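Local coordinates for blue (Type 1) copper domain protein (Nitrosopumilus maritimus, PDB 5FC9) that binds a mononuclear type 1 copper ion at an open site, as a purple cupredoxin, and probably transfers electrons, at residues P41-S46 with Y81-P86; I26-T31 with E73-Y78; A2-P7 with V32-D37; G9-T14 with N36-P41. All blocks are in the same frame, centred on the assembly; numbering follows the deposited sequence.

The four contacts span a small two-sheet cupredoxin domain, the copper-binding part of a longer protein, from one end to the other. Contacts 1 and 4 lie at the copper end, with centres about 11 Å apart, and they share Pro41. Contact 3 pairs strands 3-6 and 30-36 in one sheet. Its centre is about 12 Å from that of contact 4, and the two share Asn36 and Asp37. Contact 2 lies at the far end, about 20 Å from contact 1 between centres and across the chain's centre. Along the chain, contacts 3 and 4 both close before contact 1 opens. Strand 30-36 runs from the turn of contact 2 to the loop that approaches the copper.

Contact 1 of 4, residues P41-S46 with Y81-P86; sequences PHNIQS and YCSFHP. With CU (copper (II) ion), chain E.
His42, Cys82 and His85 hold a copper ion with three protein atoms, and a water takes a fourth place. The bond from His42 ND1 to copper is 2.0 Å. Copper is 2.2 Å from Cys82 SG and 2.1 Å from His85 ND1. The water oxygen lies 2.2 Å from the metal. The two histidine side chains cross at about a right angle. His42 presents its ring edge to Cys82 SG, nearly in plane. The second ring nitrogen, His42 NE2, is hydrogen-bonded to Asp38 OD2.

The thiolate is placed by its torsion, with SG anti to the backbone N (chi1 171°). Cys82 SG also accepts a nearly straight bond from Asn43 N, at 3.3 Å. Phe84 N and His85 N add weak bonds to the same sulfur.

Asn43 ties the two loops together. Its CG sits between the backbone N and the carbonyl carbon (chi1 60°), and the amide turns to Ser83. Ser83 N donates to Asn43 OD1 at 2.9 Å. Asn43 ND2 donates to Ser83 OG at 2.8 Å, and OG lies close to the amide plane. The same ND2 sits 3.4 Å above the centre of the Phe84 ring. Beyond the site, Gln45 and Tyr81 form an antiparallel hydrogen-bonded pair, and Gln45 CB meets the edge of the tyrosine ring.

Two histidines and one cysteine, with a water in place of a fourth protein ligand, make this an open type 1 copper site of the cupredoxin fold.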
loop_
_atom_site.group_PDB
_atom_site.type_symbol
_atom_site.label_atom_id
_atom_site.label_comp_id
_atom_site.label_asym_id
_atom_site.label_seq_id
_atom_site.Cartn_x
_atom_site.Cartn_y
_atom_site.Cartn_z
ATOM N N PRO A 41 20.088 1.180 4.634
ATOM C CA PRO A 41 20.735 0.035 3.977
ATOM C C PRO A 41 19.795 -0.734 3.051
ATOM O O PRO A 41 18.580 -0.799 3.293
ATOM C CB PRO A 41 21.166 -0.851 5.153
ATOM C CG PRO A 41 21.190 0.045 6.335
ATOM C CD PRO A 41 20.113 1.057 6.101
ATOM N N HIS A 42 20.371 -1.312 1.999
ATOM C CA HIS A 42 19.649 -2.178 1.087
ATOM C C HIS A 42 20.517 -3.361 0.763
ATOM O O HIS A 42 21.705 -3.344 1.040
ATOM C CB HIS A 42 19.284 -1.438 -0.196
ATOM C CG HIS A 42 18.212 -0.414 -0.007
ATOM N ND1 HIS A 42 16.911 -0.750 0.296
ATOM C CD2 HIS A 42 18.247 0.936 -0.079
ATOM C CE1 HIS A 42 16.186 0.351 0.406
ATOM N NE2 HIS A 42 16.973 1.388 0.179
ATOM N N ASN A 43 19.929 -4.393 0.183
ATOM C CA ASN A 43 20.758 -5.421 -0.432
ATOM C C ASN A 43 20.118 -5.868 -1.739
ATOM O O ASN A 43 19.001 -5.462 -2.079
ATOM C CB ASN A 43 20.997 -6.602 0.530
ATOM C CG ASN A 43 19.716 -7.274 0.971
ATOM O OD1 ASN A 43 18.933 -7.730 0.149
ATOM N ND2 ASN A 43 19.498 -7.337 2.273
ATOM N N ILE A 44 20.866 -6.665 -2.495
ATOM C CA ILE A 44 20.426 -7.156 -3.787
ATOM C C ILE A 44 20.525 -8.676 -3.761
ATOM O O ILE A 44 21.617 -9.221 -3.631
ATOM C CB ILE A 44 21.284 -6.582 -4.940
ATOM C CG1 ILE A 44 21.129 -5.052 -5.026
ATOM C CG2 ILE A 44 20.922 -7.246 -6.263
ATOM C CD1 ILE A 44 19.724 -4.585 -5.350
ATOM N N GLN A 45 19.389 -9.362 -3.860
ATOM C CA GLN A 45 19.391 -10.830 -3.850
ATOM C C GLN A 45 18.608 -11.391 -5.019
ATOM O O GLN A 45 17.435 -11.059 -5.206
ATOM C CB GLN A 45 18.781 -11.373 -2.553
ATOM C CG GLN A 45 19.315 -10.753 -1.288
ATOM C CD GLN A 45 20.713 -11.188 -0.986
ATOM O OE1 GLN A 45 21.084 -12.326 -1.256
ATOM N NE2 GLN A 45 21.510 -10.286 -0.422
ATOM N N SER A 46 19.231 -12.285 -5.779
ATOM C CA SER A 46 18.513 -13.013 -6.821
ATOM C C SER A 46 17.450 -13.903 -6.168
ATOM O O SER A 46 17.693 -14.500 -5.115
ATOM C CB SER A 46 19.496 -13.841 -7.659
ATOM O OG SER A 46 20.417 -14.492 -6.810
ATOM N N TYR A 81 15.490 -8.996 -5.509
ATOM C CA TYR A 81 14.781 -8.131 -4.581
ATOM C C TYR A 81 15.767 -7.656 -3.511
ATOM O O TYR A 81 16.969 -7.908 -3.611
ATOM C CB TYR A 81 13.547 -8.890 -4.039
ATOM C CG TYR A 81 13.693 -9.754 -2.798
ATOM C CD1 TYR A 81 12.605 -9.969 -1.964
ATOM C CD2 TYR A 81 14.923 -10.289 -2.410
ATOM C CE1 TYR A 81 12.725 -10.739 -0.803
ATOM C CE2 TYR A 81 15.046 -11.039 -1.259
ATOM C CZ TYR A 81 13.949 -11.265 -0.464
ATOM O OH TYR A 81 14.069 -12.028 0.678
ATOM N N CYS A 82 15.253 -6.973 -2.502
ATOM C CA CYS A 82 15.995 -6.609 -1.304
ATOM C C CYS A 82 15.356 -7.317 -0.132
ATOM O O CYS A 82 14.138 -7.230 0.046
ATOM C CB CYS A 82 15.962 -5.092 -1.085
ATOM S SG CYS A 82 16.628 -4.548 0.510
ATOM N N SER A 83 16.138 -8.014 0.686
ATOM C CA SER A 83 15.507 -8.778 1.755
ATOM C C SER A 83 14.915 -7.867 2.846
ATOM O O SER A 83 14.033 -8.289 3.605
ATOM C CB SER A 83 16.490 -9.796 2.357
ATOM O OG SER A 83 17.532 -9.168 3.084
ATOM N N PHE A 84 15.374 -6.615 2.914
ATOM C CA PHE A 84 14.817 -5.667 3.873
ATOM C C PHE A 84 13.508 -5.067 3.373
ATOM O O PHE A 84 12.636 -4.694 4.161
ATOM C CB PHE A 84 15.792 -4.528 4.150
ATOM C CG PHE A 84 17.166 -4.974 4.548
ATOM C CD1 PHE A 84 17.353 -6.098 5.329
ATOM C CD2 PHE A 84 18.270 -4.249 4.145
ATOM C CE1 PHE A 84 18.631 -6.496 5.691
ATOM C CE2 PHE A 84 19.546 -4.635 4.506
ATOM C CZ PHE A 84 19.724 -5.767 5.278
ATOM N N HIS A 85 13.396 -4.952 2.058
ATOM C CA HIS A 85 12.196 -4.395 1.436
ATOM C C HIS A 85 11.765 -5.289 0.299
ATOM O O HIS A 85 11.961 -4.959 -0.861
ATOM C CB HIS A 85 12.450 -2.967 0.938
ATOM C CG HIS A 85 13.179 -2.113 1.932
ATOM N ND1 HIS A 85 14.536 -1.887 1.867
ATOM C CD2 HIS A 85 12.743 -1.457 3.035
ATOM C CE1 HIS A 85 14.906 -1.123 2.880
ATOM N NE2 HIS A 85 13.835 -0.850 3.605
ATOM N N PRO A 86 11.174 -6.443 0.632
ATOM C CA PRO A 86 10.941 -7.480 -0.382
ATOM C C PRO A 86 9.923 -7.098 -1.454
ATOM O O PRO A 86 9.883 -7.751 -2.495
ATOM C CB PRO A 86 10.445 -8.669 0.449
ATOM C CG PRO A 86 9.979 -8.105 1.716
ATOM C CD PRO A 86 10.828 -6.902 1.985
HETATM CU CU CU E . 15.904 -2.445 0.433
HETATM O O HOH W 1 15.042 -2.279 -1.632
#

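Contact 2 of 4, residues I26-T31 with E73-Y78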
loop_
_atom_site.group_PDB
_atom_site.type_symbol
_atom_site.label_atom_id
_atom_site.label_comp_id
_atom_site.label_asym_id
_atom_site.label_seq_id
_atom_site.Cartn_x
_atom_site.Cartn_y
_atom_site.Cartn_z
ATOM N N ILE A 26 20.568 -5.786 -20.997
ATOM C CA ILE A 26 22.004 -5.819 -21.284
ATOM C C ILE A 26 22.360 -6.994 -22.181
ATOM O O ILE A 26 21.699 -8.028 -22.148
ATOM C CB ILE A 26 22.858 -5.932 -19.996
ATOM C CG1 ILE A 26 22.380 -7.112 -19.146
ATOM C CG2 ILE A 26 22.824 -4.637 -19.201
ATOM C CD1 ILE A 26 23.394 -7.617 -18.165
ATOM N N PRO A 27 23.420 -6.839 -22.984
ATOM C CA PRO A 27 23.964 -7.993 -23.700
ATOM C C PRO A 27 24.739 -8.907 -22.758
ATOM O O PRO A 27 25.230 -8.461 -21.724
ATOM C CB PRO A 27 24.888 -7.359 -24.745
ATOM C CG PRO A 27 25.268 -6.048 -24.167
ATOM C CD PRO A 27 24.076 -5.580 -23.376
ATOM N N VAL A 28 24.841 -10.180 -23.122
ATOM C CA VAL A 28 25.519 -11.181 -22.305
ATOM C C VAL A 28 26.987 -10.813 -22.070
ATOM O O VAL A 28 27.631 -10.240 -22.946
ATOM C CB VAL A 28 25.398 -12.575 -22.973
ATOM C CG1 VAL A 28 25.924 -12.531 -24.402
ATOM C CG2 VAL A 28 26.106 -13.629 -22.167
ATOM N N GLY A 29 27.490 -11.095 -20.870
ATOM C CA GLY A 29 28.865 -10.790 -20.510
ATOM C C GLY A 29 29.058 -9.440 -19.842
ATOM O O GLY A 29 30.170 -9.090 -19.457
ATOM N N THR A 30 27.970 -8.687 -19.697
ATOM C CA THR A 30 28.018 -7.335 -19.143
ATOM C C THR A 30 28.194 -7.349 -17.622
ATOM O O THR A 30 27.654 -8.215 -16.932
ATOM C CB THR A 30 26.736 -6.553 -19.514
ATOM O OG1 THR A 30 26.623 -6.464 -20.940
ATOM C CG2 THR A 30 26.748 -5.149 -18.930
ATOM N N THR A 31 28.981 -6.402 -17.113
ATOM C CA THR A 31 29.096 -6.163 -15.686
ATOM C C THR A 31 28.048 -5.134 -15.273
ATOM O O THR A 31 28.047 -4.005 -15.771
ATOM C CB THR A 31 30.502 -5.650 -15.297
ATOM O OG1 THR A 31 31.473 -6.675 -15.549
ATOM C CG2 THR A 31 30.542 -5.279 -13.820
ATOM N N GLU A 73 26.768 -13.656 -17.453
ATOM C CA GLU A 73 27.354 -14.397 -18.569
ATOM C C GLU A 73 26.359 -15.331 -19.265
ATOM O O GLU A 73 26.719 -15.976 -20.252
ATOM C CB GLU A 73 28.553 -15.220 -18.095
ATOM C CG GLU A 73 29.749 -14.409 -17.628
ATOM C CD GLU A 73 30.445 -15.067 -16.448
ATOM O OE1 GLU A 73 29.739 -15.679 -15.623
ATOM O OE2 GLU A 73 31.684 -14.979 -16.362
ATOM N N GLU A 74 25.138 -15.442 -18.745
ATOM C CA GLU A 74 24.124 -16.252 -19.412
ATOM C C GLU A 74 22.912 -15.416 -19.800
ATOM O O GLU A 74 22.470 -14.568 -19.020
ATOM C CB GLU A 74 23.666 -17.412 -18.525
ATOM C CG GLU A 74 24.686 -18.497 -18.193
ATOM C CD GLU A 74 25.901 -17.994 -17.436
ATOM O OE1 GLU A 74 25.761 -17.674 -16.238
ATOM O OE2 GLU A 74 27.002 -17.962 -18.021
ATOM N N GLU A 75 22.369 -15.657 -20.992
ATOM C CA GLU A 75 21.096 -15.058 -21.368
ATOM C C GLU A 75 19.994 -15.545 -20.427
ATOM O O GLU A 75 20.086 -16.643 -19.859
ATOM C CB GLU A 75 20.743 -15.384 -22.825
ATOM C CG GLU A 75 21.760 -14.893 -23.860
ATOM C CD GLU A 75 22.897 -15.884 -24.130
ATOM O OE1 GLU A 75 23.148 -16.786 -23.296
ATOM O OE2 GLU A 75 23.550 -15.736 -25.182
ATOM N N GLY A 76 18.962 -14.725 -20.250
ATOM C CA GLY A 76 17.861 -15.087 -19.380
ATOM C C GLY A 76 17.261 -13.872 -18.701
ATOM O O GLY A 76 17.763 -12.757 -18.837
ATOM N N VAL A 77 16.161 -14.088 -17.990
ATOM C CA VAL A 77 15.505 -13.024 -17.244
ATOM C C VAL A 77 15.733 -13.287 -15.764
ATOM O O VAL A 77 15.381 -14.345 -15.247
ATOM C CB VAL A 77 14.008 -12.947 -17.567
ATOM C CG1 VAL A 77 13.323 -11.892 -16.697
ATOM C CG2 VAL A 77 13.808 -12.635 -19.046
ATOM N N TYR A 78 16.354 -12.326 -15.085
ATOM C CA TYR A 78 16.780 -12.537 -13.711
ATOM C C TYR A 78 16.061 -11.587 -12.749
ATOM O O TYR A 78 16.284 -10.378 -12.789
ATOM C CB TYR A 78 18.297 -12.351 -13.612
ATOM C CG TYR A 78 19.066 -13.307 -14.492
ATOM C CD1 TYR A 78 19.428 -12.960 -15.789
ATOM C CD2 TYR A 78 19.398 -14.568 -14.031
ATOM C CE1 TYR A 78 20.121 -13.851 -16.593
ATOM C CE2 TYR A 78 20.091 -15.462 -14.823
ATOM C CZ TYR A 78 20.448 -15.101 -16.096
ATOM O OH TYR A 78 21.139 -16.006 -16.874
#
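Val28 lays its two methyl groups against the Glu73 backbone and the tip of Glu75. Val28 CG2 is the closer, 3.1 Å from Glu73 O. Val28 CG1 lies 4.1 Å from Glu75 OE2. The Glu75 chain bends at chi2 (88°), and its carboxylate comes near the valine. Gly29 completes this first shell, with Gly29 N 4.0 Å from Glu73 CA.

A type II turn from Pro27 to Thr30 sets Val28 in place. Gly29 takes a positive phi of 93°, as expected at the third position of a type II turn. Thr30 closes the turn. Thr30 OG1 donates to Pro27 O at 2.6 Å, and its backbone N adds a weak bond to the same oxygen. Gly29 and Thr30 form a G1 beta bulge opposite Phe72, the last residue of strand 67-72. Both make backbone hydrogen bonds with Phe72. On the other segment, Tyr78 OH donates to Glu74 O at 2.9 Å and approaches from above the carbonyl plane. That bond ties the start of strand 76-81 back to the 73-75 loop. The Tyr78 ring also meets Phe72.

No hydrogen bond or salt bridge joins the two segments. Three glutamates in a row would probably give this exposed corner a negative character. The contact between the segments is van der Waals, chiefly through the Val28 methyls, while Thr30 and Tyr78 make hydrogen bonds within their own segments.

Contact 3 of 4, residues A2-P7 with V32-D37; sequences AQIIIP and VTWTND
Ile4 CG1 (chi1 -61°) and Trp34 CG (chi1 -74°) both lie anti to the carbonyl carbon of their own residue. The two side chains lie side by side and point the same way. Ile4 CB makes a CH-pi contact over the five-membered ring of Trp34, 4.0 Å from its centroid. Ile4 CD1 rests 3.2 Å above the indole plane, offset toward the rim. Val32 CG1 covers the same face. Tyr80 meets the indole edge-to-face, and Val92 packs on both Ile4 and Trp34 from the other sheet.

The backbones run parallel, and the axes of 3-6 and 32-36 come within 4.7 Å. Five hydrogen bonds join them, from Thr33 N to Ala2 O through to Asp37 N to Ile6 O. The face of Gln3, Thr33, Ile5 and Thr35 is more polar. One water there donates to Gln3 OE1 and Thr33 O, and accepts from Thr35 OG1 at 2.7 Å. Thr33 OG1 is hydrogen-bonded to Glu69 OE2, and Thr35 OG1 also to Arg67 NE. Ile5 CG2 lies 3.3 Å from Asp37 OD2 near the strand ends.

A first strand parallel to its neighbour, with a buried apolar face turned to a second sheet, is characteristic of the cupredoxin beta sandwich.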
loop_
_atom_site.group_PDB
_atom_site.type_symbol
_atom_site.label_atom_id
_atom_site.label_comp_id
_atom_site.label_asym_id
_atom_site.label_seq_id
_atom_site.Cartn_x
_atom_site.Cartn_y
_atom_site.Cartn_z
ATOM N N ALA A 2 26.613 -0.202 -17.122
ATOM C CA ALA A 2 25.279 -0.803 -17.073
ATOM C C ALA A 2 24.870 -0.747 -15.605
ATOM O O ALA A 2 25.269 -1.589 -14.798
ATOM C CB ALA A 2 25.299 -2.223 -17.588
ATOM N N GLN A 3 24.092 0.269 -15.268
ATOM C CA GLN A 3 23.883 0.626 -13.876
ATOM C C GLN A 3 22.429 0.527 -13.481
ATOM O O GLN A 3 21.536 0.810 -14.289
ATOM C CB GLN A 3 24.366 2.055 -13.600
ATOM C CG GLN A 3 25.848 2.271 -13.805
ATOM C CD GLN A 3 26.243 3.693 -13.451
ATOM O OE1 GLN A 3 25.802 4.239 -12.430
ATOM N NE2 GLN A 3 27.062 4.308 -14.292
ATOM N N ILE A 4 22.214 0.130 -12.233
ATOM C CA ILE A 4 20.899 0.226 -11.614
ATOM C C ILE A 4 21.057 1.060 -10.357
ATOM O O ILE A 4 21.917 0.773 -9.529
ATOM C CB ILE A 4 20.321 -1.147 -11.256
ATOM C CG1 ILE A 4 20.159 -2.001 -12.518
ATOM C CG2 ILE A 4 18.980 -0.981 -10.509
ATOM C CD1 ILE A 4 20.084 -3.494 -12.273
ATOM N N ILE A 5 20.222 2.087 -10.208
ATOM C CA ILE A 5 20.271 2.933 -9.033
ATOM C C ILE A 5 19.154 2.572 -8.062
ATOM O O ILE A 5 18.012 2.398 -8.485
ATOM C CB ILE A 5 20.133 4.410 -9.398
ATOM C CG1 ILE A 5 21.259 4.827 -10.353
ATOM C CG2 ILE A 5 20.111 5.276 -8.135
ATOM C CD1 ILE A 5 21.251 6.298 -10.683
ATOM N N ILE A 6 19.492 2.430 -6.786
ATOM C CA ILE A 6 18.482 2.356 -5.735
ATOM C C ILE A 6 18.267 3.783 -5.231
ATOM O O ILE A 6 19.150 4.355 -4.595
ATOM C CB ILE A 6 18.900 1.428 -4.568
ATOM C CG1 ILE A 6 19.429 0.086 -5.090
ATOM C CG2 ILE A 6 17.733 1.216 -3.620
ATOM C CD1 ILE A 6 20.029 -0.781 -3.988
ATOM N N PRO A 7 17.109 4.384 -5.550
ATOM C CA PRO A 7 16.993 5.814 -5.266
ATOM C C PRO A 7 16.600 6.127 -3.834
ATOM O O PRO A 7 16.131 5.267 -3.077
ATOM C CB PRO A 7 15.886 6.261 -6.226
ATOM C CG PRO A 7 14.985 5.056 -6.305
ATOM C CD PRO A 7 15.952 3.876 -6.313
ATOM N N VAL A 32 27.148 -5.543 -14.378
ATOM C CA VAL A 32 26.101 -4.660 -13.874
ATOM C C VAL A 32 26.500 -4.098 -12.512
ATOM O O VAL A 32 26.992 -4.829 -11.656
ATOM C CB VAL A 32 24.757 -5.406 -13.756
ATOM C CG1 VAL A 32 23.706 -4.524 -13.077
ATOM C CG2 VAL A 32 24.294 -5.835 -15.128
ATOM N N THR A 33 26.306 -2.794 -12.322
ATOM C CA THR A 33 26.644 -2.153 -11.058
ATOM C C THR A 33 25.413 -1.528 -10.414
ATOM O O THR A 33 24.780 -0.658 -11.009
ATOM C CB THR A 33 27.709 -1.054 -11.243
ATOM O OG1 THR A 33 28.865 -1.617 -11.876
ATOM C CG2 THR A 33 28.112 -0.470 -9.896
ATOM N N TRP A 34 25.094 -1.981 -9.210
ATOM C CA TRP A 34 24.053 -1.344 -8.400
ATOM C C TRP A 34 24.678 -0.319 -7.472
ATOM O O TRP A 34 25.723 -0.586 -6.883
ATOM C CB TRP A 34 23.297 -2.359 -7.537
ATOM C CG TRP A 34 22.310 -3.260 -8.226
ATOM C CD1 TRP A 34 20.947 -3.098 -8.276
ATOM C CD2 TRP A 34 22.587 -4.500 -8.882
ATOM N NE1 TRP A 34 20.368 -4.147 -8.946
ATOM C CE2 TRP A 34 21.354 -5.021 -9.338
ATOM C CE3 TRP A 34 23.762 -5.214 -9.156
ATOM C CZ2 TRP A 34 21.260 -6.217 -10.033
ATOM C CZ3 TRP A 34 23.665 -6.410 -9.852
ATOM C CH2 TRP A 34 22.425 -6.892 -10.288
ATOM N N THR A 35 24.023 0.828 -7.303
ATOM C CA THR A 35 24.476 1.806 -6.330
ATOM C C THR A 35 23.326 2.123 -5.384
ATOM O O THR A 35 22.211 2.372 -5.840
ATOM C CB THR A 35 24.959 3.101 -6.997
ATOM O OG1 THR A 35 26.063 2.800 -7.863
ATOM C CG2 THR A 35 25.419 4.099 -5.951
ATOM N N ASN A 36 23.598 2.108 -4.084
ATOM C CA ASN A 36 22.592 2.538 -3.117
ATOM C C ASN A 36 22.639 4.052 -2.887
ATOM O O ASN A 36 23.515 4.544 -2.183
ATOM C CB ASN A 36 22.763 1.811 -1.782
ATOM C CG ASN A 36 21.642 2.144 -0.797
ATOM O OD1 ASN A 36 20.656 2.748 -1.190
ATOM N ND2 ASN A 36 21.798 1.762 0.471
ATOM N N ASP A 37 21.690 4.773 -3.476
ATOM C CA ASP A 37 21.602 6.223 -3.290
ATOM C C ASP A 37 20.611 6.573 -2.189
ATOM O O ASP A 37 20.419 7.746 -1.869
ATOM C CB ASP A 37 21.183 6.919 -4.584
ATOM C CG ASP A 37 22.334 7.129 -5.542
ATOM O OD1 ASP A 37 23.500 6.893 -5.164
ATOM O OD2 ASP A 37 22.063 7.560 -6.680
HETATM O O HOH W 2 28.356 -1.615 -14.834
HETATM O O HOH W 3 25.198 2.101 -10.328
#

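Contact 4 of 4, residues G9-T14 with N36-P41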
loop_
_atom_site.group_PDB
_atom_site.type_symbol
_atom_site.label_atom_id
_atom_site.label_comp_id
_atom_site.label_asym_id
_atom_site.label_seq_id
_atom_site.Cartn_x
_atom_site.Cartn_y
_atom_site.Cartn_z
ATOM N N GLY A 9 14.263 7.056 -1.115
ATOM C CA GLY A 9 12.847 6.757 -0.999
ATOM C C GLY A 9 12.458 5.352 -1.405
ATOM O O GLY A 9 11.277 4.997 -1.378
ATOM N N ASN A 10 13.438 4.546 -1.791
ATOM C CA ASN A 10 13.181 3.144 -2.110
ATOM C C ASN A 10 12.624 2.368 -0.905
ATOM O O ASN A 10 11.909 1.372 -1.065
ATOM C CB ASN A 10 14.475 2.502 -2.648
ATOM C CG ASN A 10 14.294 1.040 -3.041
ATOM O OD1 ASN A 10 14.609 0.142 -2.262
ATOM N ND2 ASN A 10 13.764 0.802 -4.243
ATOM N N TYR A 11 12.916 2.826 0.309
ATOM C CA TYR A 11 12.363 2.182 1.504
ATOM C C TYR A 11 10.841 2.366 1.647
ATOM O O TYR A 11 10.214 1.685 2.449
ATOM C CB TYR A 11 13.042 2.714 2.773
ATOM C CG TYR A 11 12.852 4.196 3.000
ATOM C CD1 TYR A 11 13.778 5.112 2.523
ATOM C CD2 TYR A 11 11.744 4.679 3.686
ATOM C CE1 TYR A 11 13.612 6.469 2.717
ATOM C CE2 TYR A 11 11.574 6.035 3.893
ATOM C CZ TYR A 11 12.504 6.923 3.400
ATOM O OH TYR A 11 12.353 8.280 3.600
ATOM N N ASP A 12 10.289 3.307 0.890
ATOM C CA ASP A 12 8.859 3.640 0.942
ATOM C C ASP A 12 8.037 2.427 0.488
ATOM O O ASP A 12 8.449 1.691 -0.413
ATOM C CB ASP A 12 8.608 4.866 0.052
ATOM C CG ASP A 12 7.278 5.551 0.301
ATOM O OD1 ASP A 12 6.398 4.992 0.990
ATOM O OD2 ASP A 12 7.131 6.652 -0.268
ATOM N N VAL A 13 6.888 2.206 1.129
ATOM C CA VAL A 13 6.012 1.091 0.757
ATOM C C VAL A 13 4.987 1.600 -0.250
ATOM O O VAL A 13 3.819 1.840 0.088
ATOM C CB VAL A 13 5.303 0.475 1.986
ATOM C CG1 VAL A 13 4.560 -0.785 1.596
ATOM C CG2 VAL A 13 6.314 0.164 3.100
ATOM N N THR A 14 5.437 1.800 -1.487
ATOM C CA THR A 14 4.569 2.356 -2.512
ATOM C C THR A 14 5.236 2.167 -3.860
ATOM O O THR A 14 6.301 1.540 -3.940
ATOM C CB THR A 14 4.261 3.852 -2.249
ATOM O OG1 THR A 14 3.219 4.295 -3.124
ATOM C CG2 THR A 14 5.507 4.708 -2.470
ATOM N N ASN A 36 23.598 2.108 -4.084
ATOM C CA ASN A 36 22.592 2.538 -3.117
ATOM C C ASN A 36 22.639 4.052 -2.887
ATOM O O ASN A 36 23.515 4.544 -2.183
ATOM C CB ASN A 36 22.763 1.811 -1.782
ATOM C CG ASN A 36 21.642 2.144 -0.797
ATOM O OD1 ASN A 36 20.656 2.748 -1.190
ATOM N ND2 ASN A 36 21.798 1.762 0.471
ATOM N N ASP A 37 21.690 4.773 -3.476
ATOM C CA ASP A 37 21.602 6.223 -3.290
ATOM C C ASP A 37 20.611 6.573 -2.189
ATOM O O ASP A 37 20.419 7.746 -1.869
ATOM C CB ASP A 37 21.183 6.919 -4.584
ATOM C CG ASP A 37 22.334 7.129 -5.542
ATOM O OD1 ASP A 37 23.500 6.893 -5.164
ATOM O OD2 ASP A 37 22.063 7.560 -6.680
ATOM N N ASP A 38 19.997 5.551 -1.603
ATOM C CA ASP A 38 18.997 5.759 -0.556
ATOM C C ASP A 38 19.665 6.030 0.796
ATOM O O ASP A 38 20.868 5.806 0.966
ATOM C CB ASP A 38 18.080 4.528 -0.471
ATOM C CG ASP A 38 16.706 4.847 0.090
ATOM O OD1 ASP A 38 16.459 6.012 0.484
ATOM O OD2 ASP A 38 15.884 3.910 0.141
ATOM N N SER A 39 18.878 6.490 1.762
ATOM C CA SER A 39 19.377 6.849 3.085
ATOM C C SER A 39 19.263 5.741 4.124
ATOM O O SER A 39 19.412 5.999 5.327
ATOM C CB SER A 39 18.628 8.083 3.598
ATOM O OG SER A 39 17.236 7.788 3.703
ATOM N N VAL A 40 18.970 4.521 3.673
ATOM C CA VAL A 40 18.940 3.351 4.549
ATOM C C VAL A 40 19.674 2.200 3.861
ATOM O O VAL A 40 19.864 2.228 2.647
ATOM C CB VAL A 40 17.494 2.904 4.903
ATOM C CG1 VAL A 40 16.732 4.038 5.604
ATOM C CG2 VAL A 40 16.751 2.408 3.667
ATOM N N PRO A 41 20.088 1.180 4.634
ATOM C CA PRO A 41 20.735 0.035 3.977
ATOM C C PRO A 41 19.795 -0.734 3.051
ATOM O O PRO A 41 18.580 -0.799 3.293
ATOM C CB PRO A 41 21.166 -0.851 5.153
ATOM C CG PRO A 41 21.190 0.045 6.335
ATOM C CD PRO A 41 20.113 1.057 6.101
#
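Asp38 reaches across to the 9-12 turn with its carboxylate, and both oxygens find donors. Asp38 OD1 accepts from Gly9 N at 2.9 Å. Asp38 OD1 also accepts from Ser39 N at 2.8 Å, in its own segment. The two donors come from opposite faces of the carboxylate plane. Asp38 OD2 takes a weak bond from Tyr11 N at 3.2 Å, and its stronger partner is His42 NE2. CG of Asp38 lies anti to the backbone N (chi1 -154°), which carries CG toward the 9-12 turn.

The Tyr11 ring meets the carboxylate at its edge, with the two planes only 15° apart. Tyr11 CB touches Val40 CG2 at 3.8 Å. The Tyr11 hydroxyl is hydrogen-bonded to Ser39 OG of the third subunit, and the Tyr11 ring of that subunit meets this ring edge-to-face.

Asn36 bonds two backbone groups of the 36-41 loop. Asn36 OD1 accepts from Asp38 N at 2.9 Å, which makes an Asx turn. Asn36 ND2 donates to Val40 O at 2.9 Å and also bonds Leu62 O. In the facing loop, Asp12 N donates to Gly9 O at 3.0 Å and closes a type I turn. Asn10 ND2 is bonded to Gly17 O.

Asp38 thus links the 9-12 turn to the copper ligand His42. The arrangement belongs to the second shell of a type 1 copper site, where loops at one end of the cupredoxin fold carry and flank the metal.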